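Local coordinates for pseudoaglycone deacetylase Dbv21 (Actinoplanes teichomyceticus, PDB 3DFI), which probably removes the acetyl group from the pseudoaglycone of the glycopeptide antibiotic A40926, as a zinc-dependent deacetylase of the PIG-L family, at residues A[21-33]-A[209-223]. Numbering follows the deposited sequence.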
loop_
_atom_site.group_PDB
_atom_site.type_symbol
_atom_site.label_atom_id
_atom_site.label_comp_id
_atom_site.label_asym_id
_atom_site.label_seq_id
_atom_site.Cartn_x
_atom_site.Cartn_y
_atom_site.Cartn_z
ATOM N N VAL A 21 1.740 2.039 4.129
ATOM C CA VAL A 21 1.842 2.528 5.498
ATOM C C VAL A 21 0.461 2.605 6.124
ATOM O O VAL A 21 0.267 2.205 7.284
ATOM C CB VAL A 21 2.572 3.893 5.561
ATOM C CG1 VAL A 21 2.422 4.546 6.943
ATOM C CG2 VAL A 21 4.033 3.696 5.229
ATOM N N LEU A 22 -0.503 3.087 5.345
ATOM C CA LEU A 22 -1.883 3.266 5.829
ATOM C C LEU A 22 -2.549 1.937 6.185
ATOM O O LEU A 22 -3.369 1.861 7.122
ATOM C CB LEU A 22 -2.741 3.951 4.754
ATOM C CG LEU A 22 -2.644 5.462 4.519
ATOM C CD1 LEU A 22 -3.326 5.847 3.207
ATOM C CD2 LEU A 22 -3.240 6.187 5.670
ATOM N N SER A 23 -2.222 0.906 5.410
ATOM C CA SER A 23 -2.909 -0.389 5.527
ATOM C C SER A 23 -2.159 -1.421 6.353
ATOM O O SER A 23 -2.784 -2.147 7.112
ATOM C CB SER A 23 -3.198 -0.982 4.157
ATOM O OG SER A 23 -3.865 -0.057 3.339
ATOM N N VAL A 24 -0.841 -1.514 6.184
ATOM C CA VAL A 24 -0.032 -2.526 6.906
ATOM C C VAL A 24 1.129 -1.945 7.763
ATOM O O VAL A 24 1.985 -2.680 8.261
ATOM C CB VAL A 24 0.416 -3.699 5.936
ATOM C CG1 VAL A 24 1.144 -3.176 4.741
ATOM C CG2 VAL A 24 1.240 -4.730 6.657
ATOM N N GLY A 25 1.113 -0.625 7.963
ATOM C CA GLY A 25 2.203 0.066 8.634
ATOM C C GLY A 25 2.568 -0.492 10.001
ATOM O O GLY A 25 3.751 -0.640 10.305
ATOM N N ALA A 26 1.571 -0.792 10.832
ATOM C CA ALA A 26 1.843 -1.390 12.150
ATOM C C ALA A 26 2.442 -2.825 12.081
ATOM O O ALA A 26 3.338 -3.166 12.843
ATOM C CB ALA A 26 0.586 -1.352 13.033
ATOM N N SER A 27 1.954 -3.650 11.167
ATOM C CA SER A 27 2.509 -5.006 10.972
ATOM C C SER A 27 3.941 -4.916 10.430
ATOM O O SER A 27 4.803 -5.716 10.786
ATOM C CB SER A 27 1.666 -5.815 9.994
ATOM O OG SER A 27 0.366 -6.053 10.501
ATOM N N LEU A 28 4.196 -3.915 9.595
ATOM C CA LEU A 28 5.546 -3.703 9.082
ATOM C C LEU A 28 6.485 -3.274 10.200
ATOM O O LEU A 28 7.588 -3.830 10.327
ATOM C CB LEU A 28 5.561 -2.686 7.934
ATOM C CG LEU A 28 4.823 -3.087 6.646
ATOM C CD1 LEU A 28 4.945 -1.969 5.584
ATOM C CD2 LEU A 28 5.314 -4.386 6.092
ATOM N N ALA A 29 6.043 -2.292 10.993
ATOM C CA ALA A 29 6.761 -1.836 12.186
ATOM C C ALA A 29 7.026 -2.995 13.139
ATOM O O ALA A 29 8.132 -3.119 13.685
ATOM C CB ALA A 29 5.969 -0.769 12.891
ATOM N N GLN A 30 6.003 -3.824 13.361
ATOM C CA GLN A 30 6.126 -4.986 14.263
ATOM C C GLN A 30 7.102 -6.024 13.709
ATOM O O GLN A 30 7.820 -6.681 14.483
ATOM C CB GLN A 30 4.771 -5.656 14.503
ATOM C CG GLN A 30 4.813 -6.804 15.528
ATOM C CD GLN A 30 5.011 -6.301 16.947
ATOM O OE1 GLN A 30 6.003 -6.627 17.605
ATOM N NE2 GLN A 30 4.074 -5.490 17.423
ATOM N N ALA A 31 7.113 -6.190 12.384
ATOM C CA ALA A 31 8.071 -7.116 11.759
ATOM C C ALA A 31 9.497 -6.636 11.998
ATOM O O ALA A 31 10.360 -7.426 12.339
ATOM C CB ALA A 31 7.796 -7.284 10.266
ATOM N N GLU A 32 9.720 -5.327 11.851
ATOM C CA GLU A 32 11.039 -4.741 12.087
ATOM C C GLU A 32 11.464 -4.823 13.569
ATOM O O GLU A 32 12.620 -5.154 13.880
ATOM C CB GLU A 32 11.092 -3.305 11.551
ATOM C CG GLU A 32 12.496 -2.712 11.485
ATOM C CD GLU A 32 12.826 -1.800 12.674
ATOM O OE1 GLU A 32 13.830 -1.051 12.583
ATOM O OE2 GLU A 32 12.092 -1.815 13.690
ATOM N N GLN A 33 10.520 -4.543 14.468
ATOM C CA GLN A 33 10.746 -4.681 15.913
ATOM C C GLN A 33 11.077 -6.124 16.283
ATOM O O GLN A 33 11.838 -6.363 17.225
ATOM C CB GLN A 33 9.525 -4.227 16.713
ATOM C CG GLN A 33 9.257 -2.730 16.698
ATOM C CD GLN A 33 7.807 -2.391 17.012
ATOM O OE1 GLN A 33 7.110 -3.135 17.714
ATOM N NE2 GLN A 33 7.344 -1.264 16.490
ATOM N N SER A 209 -3.671 -9.582 12.110
ATOM C CA SER A 209 -2.311 -9.472 12.609
ATOM C C SER A 209 -2.291 -8.449 13.746
ATOM O O SER A 209 -2.506 -7.247 13.540
ATOM C CB SER A 209 -1.329 -9.150 11.461
ATOM O OG SER A 209 -0.346 -8.174 11.838
ATOM N N PHE A 210 -2.082 -8.950 14.959
ATOM C CA PHE A 210 -2.040 -8.126 16.158
ATOM C C PHE A 210 -0.658 -7.558 16.379
ATOM O O PHE A 210 0.348 -8.219 16.089
ATOM C CB PHE A 210 -2.471 -8.944 17.373
ATOM C CG PHE A 210 -3.931 -9.254 17.388
ATOM C CD1 PHE A 210 -4.410 -10.444 16.845
ATOM C CD2 PHE A 210 -4.838 -8.349 17.933
ATOM C CE1 PHE A 210 -5.775 -10.731 16.855
ATOM C CE2 PHE A 210 -6.201 -8.626 17.943
ATOM C CZ PHE A 210 -6.666 -9.824 17.398
ATOM N N VAL A 211 -0.619 -6.326 16.880
ATOM C CA VAL A 211 0.635 -5.620 17.120
ATOM C C VAL A 211 0.634 -5.036 18.538
ATOM O O VAL A 211 -0.421 -4.915 19.169
ATOM C CB VAL A 211 0.904 -4.498 16.053
ATOM C CG1 VAL A 211 0.826 -5.055 14.610
ATOM C CG2 VAL A 211 -0.041 -3.308 16.235
ATOM N N ASP A 212 1.817 -4.694 19.040
ATOM C CA ASP A 212 1.936 -4.099 20.364
ATOM C C ASP A 212 1.739 -2.573 20.284
ATOM O O ASP A 212 1.617 -2.020 19.180
ATOM C CB ASP A 212 3.261 -4.504 21.035
ATOM C CG ASP A 212 4.506 -3.958 20.323
ATOM O OD1 ASP A 212 5.610 -4.450 20.633
ATOM O OD2 ASP A 212 4.412 -3.053 19.474
ATOM N N GLU A 213 1.686 -1.890 21.425
ATOM C CA GLU A 213 1.382 -0.457 21.387
ATOM C C GLU A 213 2.411 0.389 20.643
ATOM O O GLU A 213 2.046 1.360 19.994
ATOM C CB GLU A 213 1.046 0.132 22.769
ATOM C CG GLU A 213 1.679 -0.548 23.962
ATOM C CD GLU A 213 0.830 -0.416 25.218
ATOM O OE1 GLU A 213 0.615 -1.442 25.913
ATOM O OE2 GLU A 213 0.364 0.710 25.511
ATOM N N GLU A 214 3.684 0.019 20.695
ATOM C CA GLU A 214 4.681 0.814 19.992
ATOM C C GLU A 214 4.565 0.692 18.465
ATOM O O GLU A 214 4.803 1.677 17.754
ATOM C CB GLU A 214 6.105 0.546 20.501
ATOM C CG GLU A 214 7.009 -0.245 19.571
ATOM C CD GLU A 214 8.477 0.149 19.694
ATOM O OE1 GLU A 214 9.265 -0.638 20.271
ATOM O OE2 GLU A 214 8.841 1.244 19.217
ATOM N N ALA A 215 4.176 -0.487 17.964
ATOM C CA ALA A 215 3.993 -0.667 16.525
ATOM C C ALA A 215 2.857 0.224 16.008
ATOM O O ALA A 215 2.982 0.831 14.944
ATOM C CB ALA A 215 3.746 -2.130 16.175
ATOM N N ARG A 216 1.770 0.323 16.785
ATOM C CA ARG A 216 0.639 1.195 16.433
ATOM C C ARG A 216 1.036 2.672 16.507
ATOM O O ARG A 216 0.679 3.462 15.632
ATOM C CB ARG A 216 -0.562 0.908 17.343
ATOM C CG ARG A 216 -1.698 1.925 17.283
ATOM C CD ARG A 216 -2.481 1.878 18.582
ATOM N NE ARG A 216 -3.356 3.027 18.816
ATOM C CZ ARG A 216 -2.961 4.265 19.121
ATOM N NH1 ARG A 216 -3.876 5.203 19.328
ATOM N NH2 ARG A 216 -1.669 4.585 19.200
ATOM N N THR A 217 1.764 3.034 17.560
ATOM C CA THR A 217 2.303 4.389 17.720
ATOM C C THR A 217 3.215 4.741 16.535
ATOM O O THR A 217 3.093 5.825 15.939
ATOM C CB THR A 217 2.988 4.555 19.111
ATOM O OG1 THR A 217 1.983 4.507 20.128
ATOM C CG2 THR A 217 3.724 5.882 19.247
ATOM N N ARG A 218 4.096 3.817 16.161
ATOM C CA ARG A 218 4.965 4.050 15.008
ATOM C C ARG A 218 4.197 4.178 13.687
ATOM O O ARG A 218 4.552 5.012 12.849
ATOM C CB ARG A 218 6.045 2.985 14.901
ATOM C CG ARG A 218 7.070 3.066 16.033
ATOM C CD ARG A 218 7.998 1.870 15.951
ATOM N NE ARG A 218 9.015 2.086 14.929
ATOM C CZ ARG A 218 9.744 1.141 14.365
ATOM N NH1 ARG A 218 10.645 1.479 13.464
ATOM N NH2 ARG A 218 9.570 -0.132 14.688
ATOM N N LYS A 219 3.149 3.369 13.505
ATOM C CA LYS A 219 2.289 3.501 12.313
ATOM C C LYS A 219 1.686 4.927 12.208
ATOM O O LYS A 219 1.763 5.557 11.155
ATOM C CB LYS A 219 1.158 2.477 12.348
ATOM C CG LYS A 219 0.216 2.574 11.154
ATOM C CD LYS A 219 -1.043 1.702 11.299
ATOM C CE LYS A 219 -1.868 1.786 10.019
ATOM N NZ LYS A 219 -2.876 0.687 9.845
ATOM N N PHE A 220 1.056 5.395 13.286
ATOM C CA PHE A 220 0.308 6.650 13.262
ATOM C C PHE A 220 1.271 7.832 13.037
ATOM O O PHE A 220 0.975 8.763 12.282
ATOM C CB PHE A 220 -0.526 6.817 14.547
ATOM C CG PHE A 220 -1.805 5.972 14.598
ATOM C CD1 PHE A 220 -2.777 6.228 15.574
ATOM C CD2 PHE A 220 -2.041 4.948 13.700
ATOM C CE1 PHE A 220 -3.949 5.466 15.642
ATOM C CE2 PHE A 220 -3.213 4.161 13.766
ATOM C CZ PHE A 220 -4.157 4.416 14.722
ATOM N N GLN A 221 2.449 7.754 13.645
ATOM C CA GLN A 221 3.481 8.771 13.450
ATOM C C GLN A 221 3.986 8.803 12.010
ATOM O O GLN A 221 4.122 9.868 11.418
ATOM C CB GLN A 221 4.626 8.581 14.461
ATOM C CG GLN A 221 5.638 9.724 14.492
ATOM C CD GLN A 221 5.075 11.034 15.051
ATOM O OE1 GLN A 221 4.274 11.042 15.995
ATOM N NE2 GLN A 221 5.520 12.154 14.478
ATOM N N ALA A 222 4.238 7.629 11.443
ATOM C CA ALA A 222 4.601 7.502 10.043
ATOM C C ALA A 222 3.543 8.091 9.095
ATOM O O ALA A 222 3.904 8.769 8.126
ATOM C CB ALA A 222 4.892 6.026 9.695
ATOM N N MET A 223 2.256 7.832 9.371
ATOM C CA MET A 223 1.150 8.366 8.554
ATOM C C MET A 223 1.125 9.901 8.438
ATOM O O MET A 223 0.733 10.441 7.401
ATOM C CB MET A 223 -0.203 7.897 9.086
ATOM C CG MET A 223 -0.521 6.422 8.815
ATOM S SD MET A 223 -1.963 5.903 9.757
ATOM C CE MET A 223 -3.150 7.106 9.155
#
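Lys219 reaches across helix 21-33 just where it is kinked. With CG anti to the backbone N (chi1 179°) and the chain extended beyond, its methylenes run past Gly25 and the backbone N of Ala26, CB lying 3.6 Å from that N. NZ donates to Leu22 O (3.0 Å), arriving from above the carbonyl plane. Glu259 OE2 takes both this ammonium group, in a salt bridge, and Ala26 N, which lacks its helical bond, while OE1 bonds Ser27 OG. Ser209 OG donates to Ser27 OG at 2.6 Å. Small residues let the helices, 135° apart in direction, approach to 7.8 Å: Ala215 is a knob among Ala26, Ala29, Gln30 and Gln33, its CB 3.5 Å from Ala26 O. Val211 lays CG2 against Ala26 CB. At the far end, about 7 Å from the zinc ion, the Leu22 side chain crosses Met223 nearly at right angles, CD2 to CE 3.6 Å. Arg218, bent at chi3 (80°), forms a salt bridge through NH2 to Glu32 OE2 (3.2 Å), and its NH1 bonds Gln85 O. Asp212 OD2 caps helix 213-223 through Ala215 N. Helix 19-33 is thereby joined to the end of edge strand 201-210 and to helix 213-223, which follows it, with helices 71-86 and 240-251 packing alongside.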